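Local structure of PlaB phospholipase (Legionella pneumophila, 6ZTI) at residues 18-23 against 37-42; 22-27 against 161-166; 97-102 against 265-270. The protein is a phospholipase of the alpha/beta hydrolase fold and a virulence-associated enzyme, whose activity is controlled by NAD(H)-mediated assembly into tetramers. One frame throughout, in Å; residues are numbered along the deposited sequence.

Contact 1 of 3, residues 18-23 against 37-42; sequences VIFVHG and QWLENQ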
ATOM      1  N   VAL B  18      10.304 -30.468  35.084  1.00 13.75           N
ATOM      2  CA  VAL B  18       9.686 -29.159  34.885  1.00 15.38           C
ATOM      3  C   VAL B  18      10.498 -28.418  33.839  1.00 14.86           C
ATOM      4  O   VAL B  18      11.731 -28.412  33.898  1.00 17.17           O
ATOM      5  CB  VAL B  18       9.603 -28.347  36.191  1.00 13.15           C
ATOM      6  CG1 VAL B  18       9.016 -26.948  35.919  1.00 18.42           C
ATOM      7  CG2 VAL B  18       8.756 -29.068  37.198  1.00 13.85           C
ATOM      8  N   ILE B  19       9.808 -27.818  32.872  1.00 11.73           N
ATOM      9  CA  ILE B  19      10.426 -26.993  31.843  1.00 13.92           C
ATOM     10  C   ILE B  19       9.732 -25.637  31.859  1.00 14.67           C
ATOM     11  O   ILE B  19       8.511 -25.560  31.672  1.00 14.33           O
ATOM     12  CB  ILE B  19      10.325 -27.627  30.445  1.00 13.97           C
ATOM     13  CG1 ILE B  19      10.970 -29.016  30.428  1.00 14.09           C
ATOM     14  CG2 ILE B  19      10.992 -26.734  29.417  1.00 12.03           C
ATOM     15  CD1 ILE B  19      10.735 -29.770  29.129  1.00 20.50           C
ATOM     16  N   PHE B  20      10.503 -24.575  32.070  1.00 12.05           N
ATOM     17  CA  PHE B  20       9.992 -23.214  31.997  1.00 16.87           C
ATOM     18  C   PHE B  20      10.060 -22.698  30.566  1.00 15.74           C
ATOM     19  O   PHE B  20      11.004 -23.003  29.833  1.00 12.75           O
ATOM     20  CB  PHE B  20      10.794 -22.302  32.926  1.00 14.74           C
ATOM     21  CG  PHE B  20      10.501 -22.521  34.384  1.00 10.96           C
ATOM     22  CD1 PHE B  20      11.177 -23.499  35.098  1.00 14.03           C
ATOM     23  CD2 PHE B  20       9.533 -21.762  35.037  1.00 17.49           C
ATOM     24  CE1 PHE B  20      10.904 -23.714  36.432  1.00 21.96           C
ATOM     25  CE2 PHE B  20       9.255 -21.975  36.369  1.00 13.19           C
ATOM     26  CZ  PHE B  20       9.942 -22.953  37.072  1.00 20.65           C
ATOM     27  N   VAL B  21       9.056 -21.910  30.170  1.00 13.04           N
ATOM     28  CA  VAL B  21       8.965 -21.379  28.810  1.00  8.96           C
ATOM     29  C   VAL B  21       8.468 -19.939  28.869  1.00 14.31           C
ATOM     30  O   VAL B  21       7.377 -19.677  29.384  1.00 12.87           O
ATOM     31  CB  VAL B  21       8.034 -22.225  27.922  1.00  8.59           C
ATOM     32  CG1 VAL B  21       8.019 -21.697  26.496  1.00 12.58           C
ATOM     33  CG2 VAL B  21       8.453 -23.660  27.938  1.00 15.10           C
ATOM     34  N   HIS B  22       9.238 -19.013  28.295  1.00  8.43           N
ATOM     35  CA  HIS B  22       9.029 -17.594  28.534  1.00  9.73           C
ATOM     36  C   HIS B  22       8.113 -16.969  27.472  1.00 12.36           C
ATOM     37  O   HIS B  22       7.495 -17.660  26.657  1.00 12.31           O
ATOM     38  CB  HIS B  22      10.380 -16.885  28.614  1.00 16.86           C
ATOM     39  CG  HIS B  22      11.226 -17.037  27.387  1.00 19.91           C
ATOM     40  ND1 HIS B  22      11.002 -16.317  26.232  1.00 10.88           N
ATOM     41  CD2 HIS B  22      12.311 -17.814  27.144  1.00  9.75           C
ATOM     42  CE1 HIS B  22      11.906 -16.648  25.328  1.00 19.70           C
ATOM     43  NE2 HIS B  22      12.715 -17.552  25.856  1.00 11.91           N
ATOM     44  N   GLY B  23       8.026 -15.638  27.476  1.00  8.47           N
ATOM     45  CA  GLY B  23       7.162 -14.902  26.585  1.00 14.84           C
ATOM     46  C   GLY B  23       7.946 -14.173  25.511  1.00 23.50           C
ATOM     47  O   GLY B  23       9.136 -14.410  25.320  1.00 11.65           O
ATOM     48  N   GLN B  37      14.542 -21.884  41.073  1.00 27.88           N
ATOM     49  CA  GLN B  37      15.292 -22.238  42.278  1.00 25.38           C
ATOM     50  C   GLN B  37      14.357 -22.590  43.431  1.00 23.51           C
ATOM     51  O   GLN B  37      14.657 -23.485  44.231  1.00 31.96           O
ATOM     52  CB  GLN B  37      16.218 -21.082  42.670  1.00 33.03           C
ATOM     53  CG  GLN B  37      17.420 -20.920  41.731  1.00 48.27           C
ATOM     54  CD  GLN B  37      17.812 -19.463  41.453  1.00 61.44           C
ATOM     55  OE1 GLN B  37      17.050 -18.527  41.716  1.00 45.40           O
ATOM     56  NE2 GLN B  37      19.011 -19.276  40.905  1.00 46.88           N
ATOM     57  N   TRP B  38      13.213 -21.906  43.534  1.00 24.15           N
ATOM     58  CA  TRP B  38      12.290 -22.188  44.630  1.00 26.30           C
ATOM     59  C   TRP B  38      11.634 -23.555  44.472  1.00 26.96           C
ATOM     60  O   TRP B  38      11.484 -24.289  45.457  1.00 25.44           O
ATOM     61  CB  TRP B  38      11.231 -21.094  44.722  1.00 21.70           C
ATOM     62  CG  TRP B  38      10.306 -21.247  45.899  1.00 19.39           C
ATOM     63  CD1 TRP B  38      10.581 -20.947  47.196  1.00 21.05           C
ATOM     64  CD2 TRP B  38       8.953 -21.735  45.879  1.00 20.53           C
ATOM     65  NE1 TRP B  38       9.488 -21.218  47.990  1.00 24.94           N
ATOM     66  CE2 TRP B  38       8.479 -21.703  47.203  1.00 21.95           C
ATOM     67  CE3 TRP B  38       8.107 -22.197  44.871  1.00 25.54           C
ATOM     68  CZ2 TRP B  38       7.199 -22.114  47.544  1.00 27.76           C
ATOM     69  CZ3 TRP B  38       6.834 -22.605  45.213  1.00 31.65           C
ATOM     70  CH2 TRP B  38       6.391 -22.558  46.536  1.00 21.98           C
ATOM     71  N   LEU B  39      11.226 -23.911  43.247  1.00 24.88           N
ATOM     72  CA  LEU B  39      10.670 -25.242  43.008  1.00 25.34           C
ATOM     73  C   LEU B  39      11.682 -26.325  43.345  1.00 31.02           C
ATOM     74  O   LEU B  39      11.316 -27.403  43.831  1.00 34.84           O
ATOM     75  CB  LEU B  39      10.224 -25.389  41.553  1.00 24.56           C
ATOM     76  CG  LEU B  39       8.979 -24.631  41.107  1.00 30.39           C
ATOM     77  CD1 LEU B  39       8.700 -24.920  39.642  1.00 27.15           C
ATOM     78  CD2 LEU B  39       7.777 -25.004  41.946  1.00 30.93           C
ATOM     79  N   GLU B  40      12.962 -26.062  43.076  1.00 27.39           N
ATOM     80  CA  GLU B  40      14.003 -27.015  43.439  1.00 31.34           C
ATOM     81  C   GLU B  40      13.991 -27.289  44.937  1.00 37.19           C
ATOM     82  O   GLU B  40      14.104 -28.444  45.368  1.00 32.67           O
ATOM     83  CB  GLU B  40      15.363 -26.475  43.000  1.00 28.69           C
ATOM     84  CG  GLU B  40      16.468 -27.510  42.956  1.00 34.00           C
ATOM     85  CD  GLU B  40      17.805 -26.887  42.610  1.00 40.35           C
ATOM     86  OE1 GLU B  40      18.216 -25.934  43.314  1.00 40.29           O
ATOM     87  OE2 GLU B  40      18.432 -27.331  41.623  1.00 33.64           O
ATOM     88  N   ASN B  41      13.843 -26.240  45.751  1.00 33.77           N
ATOM     89  CA  ASN B  41      13.865 -26.440  47.197  1.00 31.73           C
ATOM     90  C   ASN B  41      12.577 -27.088  47.691  1.00 31.26           C
ATOM     91  O   ASN B  41      12.606 -27.871  48.648  1.00 28.61           O
ATOM     92  CB  ASN B  41      14.114 -25.110  47.903  1.00 39.72           C
ATOM     93  CG  ASN B  41      15.493 -24.542  47.603  1.00 56.29           C
ATOM     94  OD1 ASN B  41      16.001 -24.664  46.484  1.00 59.79           O
ATOM     95  ND2 ASN B  41      16.114 -23.928  48.606  1.00 62.91           N
ATOM     96  N   GLN B  42      11.446 -26.802  47.044  1.00 32.17           N
ATOM     97  CA  GLN B  42      10.200 -27.458  47.426  1.00 37.17           C
ATOM     98  C   GLN B  42      10.244 -28.957  47.147  1.00 37.28           C
ATOM     99  O   GLN B  42       9.598 -29.736  47.859  1.00 30.05           O
ATOM    100  CB  GLN B  42       9.026 -26.812  46.695  1.00 36.19           C
ATOM    101  CG  GLN B  42       8.797 -25.362  47.089  1.00 33.46           C
ATOM    102  CD  GLN B  42       8.498 -25.214  48.565  1.00 38.75           C
ATOM    103  OE1 GLN B  42       7.450 -25.651  49.041  1.00 40.65           O
ATOM    104  NE2 GLN B  42       9.424 -24.608  49.303  1.00 41.79           N
TER

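Contact 2 of 3, residues 22-27 against 161-166; sequences HGWSVT and CVLDWL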
ATOM      1  N   HIS B  22       9.238 -19.013  28.295  1.00  8.43           N
ATOM      2  CA  HIS B  22       9.029 -17.594  28.534  1.00  9.73           C
ATOM      3  C   HIS B  22       8.113 -16.969  27.472  1.00 12.36           C
ATOM      4  O   HIS B  22       7.495 -17.660  26.657  1.00 12.31           O
ATOM      5  CB  HIS B  22      10.380 -16.885  28.614  1.00 16.86           C
ATOM      6  CG  HIS B  22      11.226 -17.037  27.387  1.00 19.91           C
ATOM      7  ND1 HIS B  22      11.002 -16.317  26.232  1.00 10.88           N
ATOM      8  CD2 HIS B  22      12.311 -17.814  27.144  1.00  9.75           C
ATOM      9  CE1 HIS B  22      11.906 -16.648  25.328  1.00 19.70           C
ATOM     10  NE2 HIS B  22      12.715 -17.552  25.856  1.00 11.91           N
ATOM     11  N   GLY B  23       8.026 -15.638  27.476  1.00  8.47           N
ATOM     12  CA  GLY B  23       7.162 -14.902  26.585  1.00 14.84           C
ATOM     13  C   GLY B  23       7.946 -14.173  25.511  1.00 23.50           C
ATOM     14  O   GLY B  23       9.136 -14.410  25.320  1.00 11.65           O
ATOM     15  N   TRP B  24       7.262 -13.245  24.833  1.00  8.97           N
ATOM     16  CA  TRP B  24       7.851 -12.582  23.686  1.00 13.57           C
ATOM     17  C   TRP B  24       8.703 -11.393  24.115  1.00 26.66           C
ATOM     18  O   TRP B  24       8.517 -10.815  25.189  1.00 15.39           O
ATOM     19  CB  TRP B  24       6.774 -12.127  22.695  1.00 19.12           C
ATOM     20  CG  TRP B  24       5.654 -11.253  23.234  1.00 31.57           C
ATOM     21  CD1 TRP B  24       4.795 -11.539  24.265  1.00 41.77           C
ATOM     22  CD2 TRP B  24       5.241  -9.981  22.719  1.00 38.03           C
ATOM     23  NE1 TRP B  24       3.895 -10.512  24.434  1.00 44.44           N
ATOM     24  CE2 TRP B  24       4.145  -9.547  23.495  1.00 33.71           C
ATOM     25  CE3 TRP B  24       5.696  -9.163  21.683  1.00 50.91           C
ATOM     26  CZ2 TRP B  24       3.504  -8.333  23.269  1.00 36.33           C
ATOM     27  CZ3 TRP B  24       5.055  -7.951  21.462  1.00 47.24           C
ATOM     28  CH2 TRP B  24       3.975  -7.550  22.252  1.00 30.61           C
ATOM     29  N   SER B  25       9.661 -11.043  23.255  1.00 22.19           N
ATOM     30  CA  SER B  25      10.615  -9.956  23.461  1.00 27.60           C
ATOM     31  C   SER B  25      11.570 -10.211  24.621  1.00 28.07           C
ATOM     32  O   SER B  25      12.268  -9.289  25.050  1.00 32.99           O
ATOM     33  CB  SER B  25       9.894  -8.618  23.668  1.00 33.42           C
ATOM     34  OG  SER B  25       9.323  -8.166  22.449  1.00 37.63           O
ATOM     35  N   VAL B  26      11.649 -11.446  25.114  1.00 21.56           N
ATOM     36  CA  VAL B  26      12.515 -11.786  26.238  1.00 24.61           C
ATOM     37  C   VAL B  26      13.941 -12.000  25.747  1.00 18.40           C
ATOM     38  O   VAL B  26      14.171 -12.661  24.728  1.00 19.66           O
ATOM     39  CB  VAL B  26      11.979 -13.037  26.956  1.00 20.95           C
ATOM     40  CG1 VAL B  26      12.977 -13.565  27.949  1.00 21.07           C
ATOM     41  CG2 VAL B  26      10.669 -12.710  27.653  1.00 18.67           C
ATOM     42  N   THR B  27      14.914 -11.452  26.486  1.00 14.20           N
ATOM     43  CA  THR B  27      16.322 -11.630  26.145  1.00 19.10           C
ATOM     44  C   THR B  27      17.159 -12.158  27.304  1.00 20.96           C
ATOM     45  O   THR B  27      18.392 -12.152  27.210  1.00 18.50           O
ATOM     46  CB  THR B  27      16.942 -10.316  25.651  1.00 32.63           C
ATOM     47  OG1 THR B  27      16.909  -9.340  26.698  1.00 21.31           O
ATOM     48  CG2 THR B  27      16.197  -9.794  24.434  1.00 31.65           C
ATOM     49  N   CYS B 161       6.746 -12.054  12.528  1.00 16.64           N
ATOM     50  CA  CYS B 161       5.890 -13.209  12.280  1.00 17.92           C
ATOM     51  C   CYS B 161       5.164 -13.652  13.543  1.00 15.66           C
ATOM     52  O   CYS B 161       4.019 -14.109  13.469  1.00 15.10           O
ATOM     53  CB  CYS B 161       6.704 -14.359  11.698  1.00 18.27           C
ATOM     54  SG  CYS B 161       7.205 -14.062   9.973  1.00 28.12           S
ATOM     55  N   VAL B 162       5.801 -13.527  14.705  1.00  9.99           N
ATOM     56  CA  VAL B 162       5.085 -13.812  15.938  1.00 16.87           C
ATOM     57  C   VAL B 162       4.000 -12.767  16.198  1.00 17.74           C
ATOM     58  O   VAL B 162       2.959 -13.079  16.782  1.00  8.11           O
ATOM     59  CB  VAL B 162       6.073 -13.899  17.114  1.00 26.08           C
ATOM     60  CG1 VAL B 162       5.301 -14.071  18.432  1.00 25.14           C
ATOM     61  CG2 VAL B 162       7.054 -15.047  16.890  1.00 23.48           C
ATOM     62  N   LEU B 163       4.233 -11.510  15.810  1.00 15.19           N
ATOM     63  CA  LEU B 163       3.196 -10.492  15.960  1.00 11.05           C
ATOM     64  C   LEU B 163       1.992 -10.783  15.079  1.00 16.17           C
ATOM     65  O   LEU B 163       0.855 -10.491  15.468  1.00 14.67           O
ATOM     66  CB  LEU B 163       3.755  -9.109  15.626  1.00 13.82           C
ATOM     67  CG  LEU B 163       4.823  -8.566  16.577  1.00 17.74           C
ATOM     68  CD1 LEU B 163       5.278  -7.185  16.131  1.00 24.04           C
ATOM     69  CD2 LEU B 163       4.308  -8.501  18.003  1.00 14.35           C
ATOM     70  N   ASP B 164       2.208 -11.349  13.889  1.00  9.97           N
ATOM     71  CA  ASP B 164       1.072 -11.745  13.063  1.00 13.98           C
ATOM     72  C   ASP B 164       0.225 -12.807  13.755  1.00  7.82           C
ATOM     73  O   ASP B 164      -0.998 -12.847  13.564  1.00 13.56           O
ATOM     74  CB  ASP B 164       1.562 -12.262  11.715  1.00 13.82           C
ATOM     75  CG  ASP B 164       2.130 -11.169  10.834  1.00 20.83           C
ATOM     76  OD1 ASP B 164       1.667 -10.012  10.919  1.00 20.59           O
ATOM     77  OD2 ASP B 164       3.040 -11.478  10.049  1.00 22.59           O
ATOM     78  N   TRP B 165       0.852 -13.677  14.553  1.00  8.39           N
ATOM     79  CA  TRP B 165       0.099 -14.668  15.324  1.00 11.44           C
ATOM     80  C   TRP B 165      -0.650 -14.000  16.469  1.00  9.71           C
ATOM     81  O   TRP B 165      -1.838 -14.256  16.687  1.00  8.52           O
ATOM     82  CB  TRP B 165       1.041 -15.762  15.866  1.00 15.17           C
ATOM     83  CG  TRP B 165       0.341 -17.042  16.316  1.00  7.54           C
ATOM     84  CD1 TRP B 165       0.300 -18.239  15.643  1.00 12.65           C
ATOM     85  CD2 TRP B 165      -0.423 -17.244  17.517  1.00  8.49           C
ATOM     86  NE1 TRP B 165      -0.436 -19.157  16.347  1.00 16.61           N
ATOM     87  CE2 TRP B 165      -0.888 -18.576  17.499  1.00 12.49           C
ATOM     88  CE3 TRP B 165      -0.748 -16.437  18.602  1.00 10.72           C
ATOM     89  CZ2 TRP B 165      -1.669 -19.109  18.518  1.00 11.54           C
ATOM     90  CZ3 TRP B 165      -1.536 -16.969  19.622  1.00 12.72           C
ATOM     91  CH2 TRP B 165      -1.982 -18.292  19.570  1.00 14.90           C
ATOM     92  N   LEU B 166       0.034 -13.134  17.212  1.00 10.91           N
ATOM     93  CA  LEU B 166      -0.563 -12.553  18.401  1.00  8.60           C
ATOM     94  C   LEU B 166      -1.662 -11.542  18.083  1.00  8.30           C
ATOM     95  O   LEU B 166      -2.462 -11.227  18.967  1.00  8.90           O
ATOM     96  CB  LEU B 166       0.527 -11.898  19.240  1.00 10.01           C
ATOM     97  CG  LEU B 166       1.446 -12.882  19.959  1.00 11.59           C
ATOM     98  CD1 LEU B 166       2.747 -12.201  20.363  1.00 27.40           C
ATOM     99  CD2 LEU B 166       0.742 -13.459  21.204  1.00 13.78           C
TER

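Contact 3 of 3, residues 97-102 against 265-270; sequences ITHSTG and SHSGKN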
ATOM      1  N   ILE B  97       5.769 -24.918  32.528  1.00 12.36           N
ATOM      2  CA  ILE B  97       5.293 -23.682  33.120  1.00  9.23           C
ATOM      3  C   ILE B  97       5.634 -22.588  32.122  1.00  9.15           C
ATOM      4  O   ILE B  97       6.812 -22.316  31.864  1.00 14.18           O
ATOM      5  CB  ILE B  97       5.929 -23.425  34.491  1.00 12.76           C
ATOM      6  CG1 ILE B  97       5.584 -24.566  35.462  1.00 13.54           C
ATOM      7  CG2 ILE B  97       5.474 -22.098  35.031  1.00 15.06           C
ATOM      8  CD1 ILE B  97       6.444 -24.578  36.721  1.00 15.38           C
ATOM      9  N   THR B  98       4.614 -21.981  31.534  1.00 11.58           N
ATOM     10  CA  THR B  98       4.791 -21.025  30.455  1.00 10.82           C
ATOM     11  C   THR B  98       4.321 -19.643  30.887  1.00  9.80           C
ATOM     12  O   THR B  98       3.517 -19.495  31.808  1.00 14.57           O
ATOM     13  CB  THR B  98       4.009 -21.467  29.206  1.00 10.73           C
ATOM     14  OG1 THR B  98       2.616 -21.210  29.410  1.00 13.69           O
ATOM     15  CG2 THR B  98       4.197 -22.974  28.925  1.00 12.82           C
ATOM     16  N   HIS B  99       4.834 -18.625  30.200  1.00  8.30           N
ATOM     17  CA  HIS B  99       4.426 -17.246  30.404  1.00  8.09           C
ATOM     18  C   HIS B  99       4.175 -16.627  29.040  1.00 10.63           C
ATOM     19  O   HIS B  99       4.923 -16.869  28.086  1.00  9.50           O
ATOM     20  CB  HIS B  99       5.489 -16.446  31.189  1.00  9.81           C
ATOM     21  CG  HIS B  99       5.117 -15.014  31.442  1.00  9.45           C
ATOM     22  ND1 HIS B  99       5.894 -13.961  31.012  1.00  9.09           N
ATOM     23  CD2 HIS B  99       4.058 -14.462  32.083  1.00 13.16           C
ATOM     24  CE1 HIS B  99       5.327 -12.822  31.371  1.00 12.12           C
ATOM     25  NE2 HIS B  99       4.212 -13.097  32.025  1.00 11.00           N
ATOM     26  N   SER B 100       3.086 -15.869  28.946  1.00 10.56           N
ATOM     27  CA  SER B 100       2.767 -15.086  27.759  1.00  9.24           C
ATOM     28  C   SER B 100       2.738 -15.992  26.530  1.00 10.32           C
ATOM     29  O   SER B 100       1.948 -16.944  26.492  1.00 11.47           O
ATOM     30  CB  SER B 100       3.766 -13.924  27.691  1.00 11.79           C
ATOM     31  OG  SER B 100       3.502 -13.073  26.601  1.00 25.93           O
ATOM     32  N   THR B 101       3.557 -15.724  25.515  1.00 13.36           N
ATOM     33  CA  THR B 101       3.483 -16.484  24.272  1.00 11.64           C
ATOM     34  C   THR B 101       3.854 -17.946  24.456  1.00 11.79           C
ATOM     35  O   THR B 101       3.484 -18.776  23.619  1.00  7.93           O
ATOM     36  CB  THR B 101       4.405 -15.855  23.218  1.00 15.46           C
ATOM     37  OG1 THR B 101       4.318 -14.432  23.295  1.00 24.40           O
ATOM     38  CG2 THR B 101       3.996 -16.295  21.817  1.00 24.89           C
ATOM     39  N   GLY B 102       4.599 -18.283  25.509  1.00 11.45           N
ATOM     40  CA  GLY B 102       4.966 -19.670  25.720  1.00 11.98           C
ATOM     41  C   GLY B 102       3.774 -20.612  25.773  1.00 11.34           C
ATOM     42  O   GLY B 102       3.890 -21.787  25.409  1.00 13.97           O
ATOM     43  N   SER B 265       0.489  -8.313  37.685  1.00  8.89           N
ATOM     44  CA  SER B 265       0.514  -7.748  36.344  1.00  6.97           C
ATOM     45  C   SER B 265       1.234  -8.715  35.413  1.00  7.01           C
ATOM     46  O   SER B 265       1.599  -9.824  35.798  1.00 10.00           O
ATOM     47  CB  SER B 265       1.201  -6.385  36.340  1.00 18.90           C
ATOM     48  OG  SER B 265       2.581  -6.515  36.667  1.00 14.81           O
ATOM     49  N   HIS B 266       1.472  -8.289  34.175  1.00 12.31           N
ATOM     50  CA  HIS B 266       2.109  -9.192  33.222  1.00  9.53           C
ATOM     51  C   HIS B 266       3.590  -9.390  33.524  1.00 11.87           C
ATOM     52  O   HIS B 266       4.091 -10.520  33.475  1.00 10.93           O
ATOM     53  CB  HIS B 266       1.938  -8.667  31.800  1.00  8.01           C
ATOM     54  CG  HIS B 266       2.183  -9.700  30.739  1.00 13.19           C
ATOM     55  ND1 HIS B 266       1.328 -10.760  30.521  1.00  9.88           N
ATOM     56  CD2 HIS B 266       3.180  -9.827  29.830  1.00 11.66           C
ATOM     57  CE1 HIS B 266       1.789 -11.497  29.524  1.00 10.33           C
ATOM     58  NE2 HIS B 266       2.905 -10.947  29.082  1.00 11.12           N
ATOM     59  N   SER B 267       4.301  -8.306  33.837  1.00 10.55           N
ATOM     60  CA  SER B 267       5.749  -8.276  33.839  1.00 13.84           C
ATOM     61  C   SER B 267       6.240  -7.409  34.984  1.00 17.64           C
ATOM     62  O   SER B 267       5.459  -6.764  35.692  1.00 13.67           O
ATOM     63  CB  SER B 267       6.272  -7.734  32.502  1.00 19.97           C
ATOM     64  OG  SER B 267       5.866  -8.567  31.441  1.00 27.60           O
ATOM     65  N   GLY B 268       7.552  -7.405  35.161  1.00 14.74           N
ATOM     66  CA  GLY B 268       8.193  -6.496  36.088  1.00 15.85           C
ATOM     67  C   GLY B 268       8.469  -7.135  37.433  1.00 15.83           C
ATOM     68  O   GLY B 268       7.745  -8.026  37.897  1.00 13.42           O
ATOM     69  N   LYS B 269       9.539  -6.668  38.085  1.00 14.26           N
ATOM     70  CA  LYS B 269       9.904  -7.223  39.386  1.00 17.03           C
ATOM     71  C   LYS B 269       8.939  -6.798  40.494  1.00 14.04           C
ATOM     72  O   LYS B 269       8.839  -7.493  41.508  1.00 20.13           O
ATOM     73  CB  LYS B 269      11.346  -6.828  39.742  1.00 24.43           C
ATOM     74  CG  LYS B 269      12.394  -7.524  38.868  1.00 27.20           C
ATOM     75  CD  LYS B 269      13.768  -7.535  39.504  1.00 42.98           C
ATOM     76  CE  LYS B 269      14.535  -6.253  39.230  1.00 45.85           C
ATOM     77  NZ  LYS B 269      15.933  -6.336  39.760  1.00 55.26           N
ATOM     78  N   ASN B 270       8.194  -5.704  40.310  1.00 16.22           N
ATOM     79  CA  ASN B 270       7.247  -5.265  41.335  0.63 20.23           C
ATOM     80  C   ASN B 270       6.130  -6.286  41.520  1.00 11.73           C
ATOM     81  O   ASN B 270       5.956  -6.851  42.608  1.00 15.95           O
ATOM     82  CB  ASN B 270       6.643  -3.902  40.969  0.63 19.42           C
ATOM     83  CG  ASN B 270       7.667  -2.784  40.922  0.63 22.24           C
ATOM     84  OD1 ASN B 270       8.548  -2.689  41.777  0.63 18.32           O
ATOM     85  ND2 ASN B 270       7.544  -1.913  39.917  0.63 27.47           N
TER

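Contact 1 of 3, residues 18-23 against 37-42
The backbones of strand 16-21 and helix 35-44 come nearest at V18 and L39, whose CA atoms are 9.1 Å apart, a gap that side chains alone can bridge. These are the first two elements of a beta-alpha-beta crossover that is completed by strand 55-60, a recurrent unit of the alpha/beta hydrolase sheet. L39 supplies the bridge through one methyl, CD1. Its fully extended chi2 (-179°) pushes that methyl outward from the helix, and L39 CD1 lies 3.5 Å from F20 CZ. The methyl approaches the ring obliquely near CZ. V18 packs more loosely on the same leucine, with V18 CG1 4.3 Å from L39 CD1. I97 of the neighbouring strand 93-99 touches all three residues, while the ring of Y32 and the side chains of L35 and P36 also pack on F20. On the same helix, Q37 and E40 pack on L474 of the second subunit. The contact between strand and helix is therefore an apolar one: between these two segments the fit rests on van der Waals packing of buried hydrocarbon, with no hydrogen bond across to fix direction.

Contact 2 of 3, residues 22-27 against 161-166
H22 ND1 donates to G23 O at 2.8 Å in a nearly straight bond (162°) that lies in the plane of the imidazole and uses a lone pair of the carbonyl, and so holds the His-Gly loop from which W24 extends. This loop follows the first strand of an alpha/beta hydrolase sheet, and the last turn of helix 160-166 presents L163 and L166 to W24. H22, G23 and W24 read as the His-Gly-X segment found at this place in many lipases, where it commonly borders the oxyanion hole; that role is inferred here. The indole stands in the tight slot between its own backbone N and carbonyl carbon (chi1 54°), which swings it from the loop toward the helix.

Two leucines then meet it in different ways. L166 lays its CD1 methyl over one face, 4.2 Å from the centroid of the five-membered ring of W24 and only 12° off the ring normal, a CH-pi contact over that ring. L163 instead crosses the indole at about a right angle and touches its six-membered ring obliquely. L146 of helix 142-146 packs on both W24 and L163, and on the loop side S100 and T101 adjoin the indole. The NAD site is near but separate: the side chain of W24 lies about 11 Å from a bound thio-NAD. Elsewhere on the helix, D164 forms a salt bridge with K160, and W165 packs on helix 171-180. The apolar contact with L163 is made by its CD2 methyl, 3.6 Å from W24 CZ3 and 4.0 Å from W24 CE3.

Contact 3 of 3, residues 97-102 against 265-270
The imidazole of H266 has H99 NE2 over the centre of one face, 3.8 Å above the plane, and S100 OG at its edge, in the plane. The H99 ring in turn carries S100 CB over one face, toward the rim, while H266 O and S267 OG lie near its plane at the edge. The two imidazoles are tilted against each other and meet obliquely, with centroids 4.6 Å apart.

Two weak hydrogen bonds join the segments. H99 NE2 donates to H266 O at 3.0 Å, but the bond is bent to 128°. S100 OG and H266 NE2 are 3.3 Å apart, and either may be the donor. With chi1 at -163°, H266 sends its ring away from its own backbone N and across to the serine; at the far side of the ring ND1 has a weak hydrogen bond with N218.

S100 itself sits at a sharp bend after strand 93-99, with a positive phi of 55°. A type II' turn runs from H99 to G102 and is closed by G102 N to H99 O at 3.0 Å. The Ser-X-Gly sequence, the strained serine and the histidine from the loop after strand 257-261 match the nucleophile elbow and histidine of an alpha/beta hydrolase triad, and S100 and H266 probably fill those roles. A glycerol, probably from the crystallisation liquor, is weakly bonded to S267 OG and lies beside this pocket.

As for what the chemistry implies, the weak bonds and the H99 ring over one face would together bias the orientation of H266, consistent with a serine-histidine pair set for catalysis.

In the fold
From the N terminus, strand 16-21 opens contact 1, which closes within the first beta-alpha-beta unit when helix 35-44 returns to it. The same stretch runs on into the loop of contact 2, which shares H22 and G23 with contact 1 and closes only at helix 160-166. Contact 3 opens inside that span, on strand 93-99, and closes after it at 265-270, so contacts 2 and 3 cross, whereas contacts 1 and 3 follow in series. Neighbouring strands 16-21 and 93-99 link contacts 1 and 3 through probable backbone hydrogen bonds of V21 with I97 and H99. Contacts 2 and 3 meet where the loop after strand 16-21 lies against the elbow after strand 93-99. Together they join sheet, flanking helix and probable active-site loops.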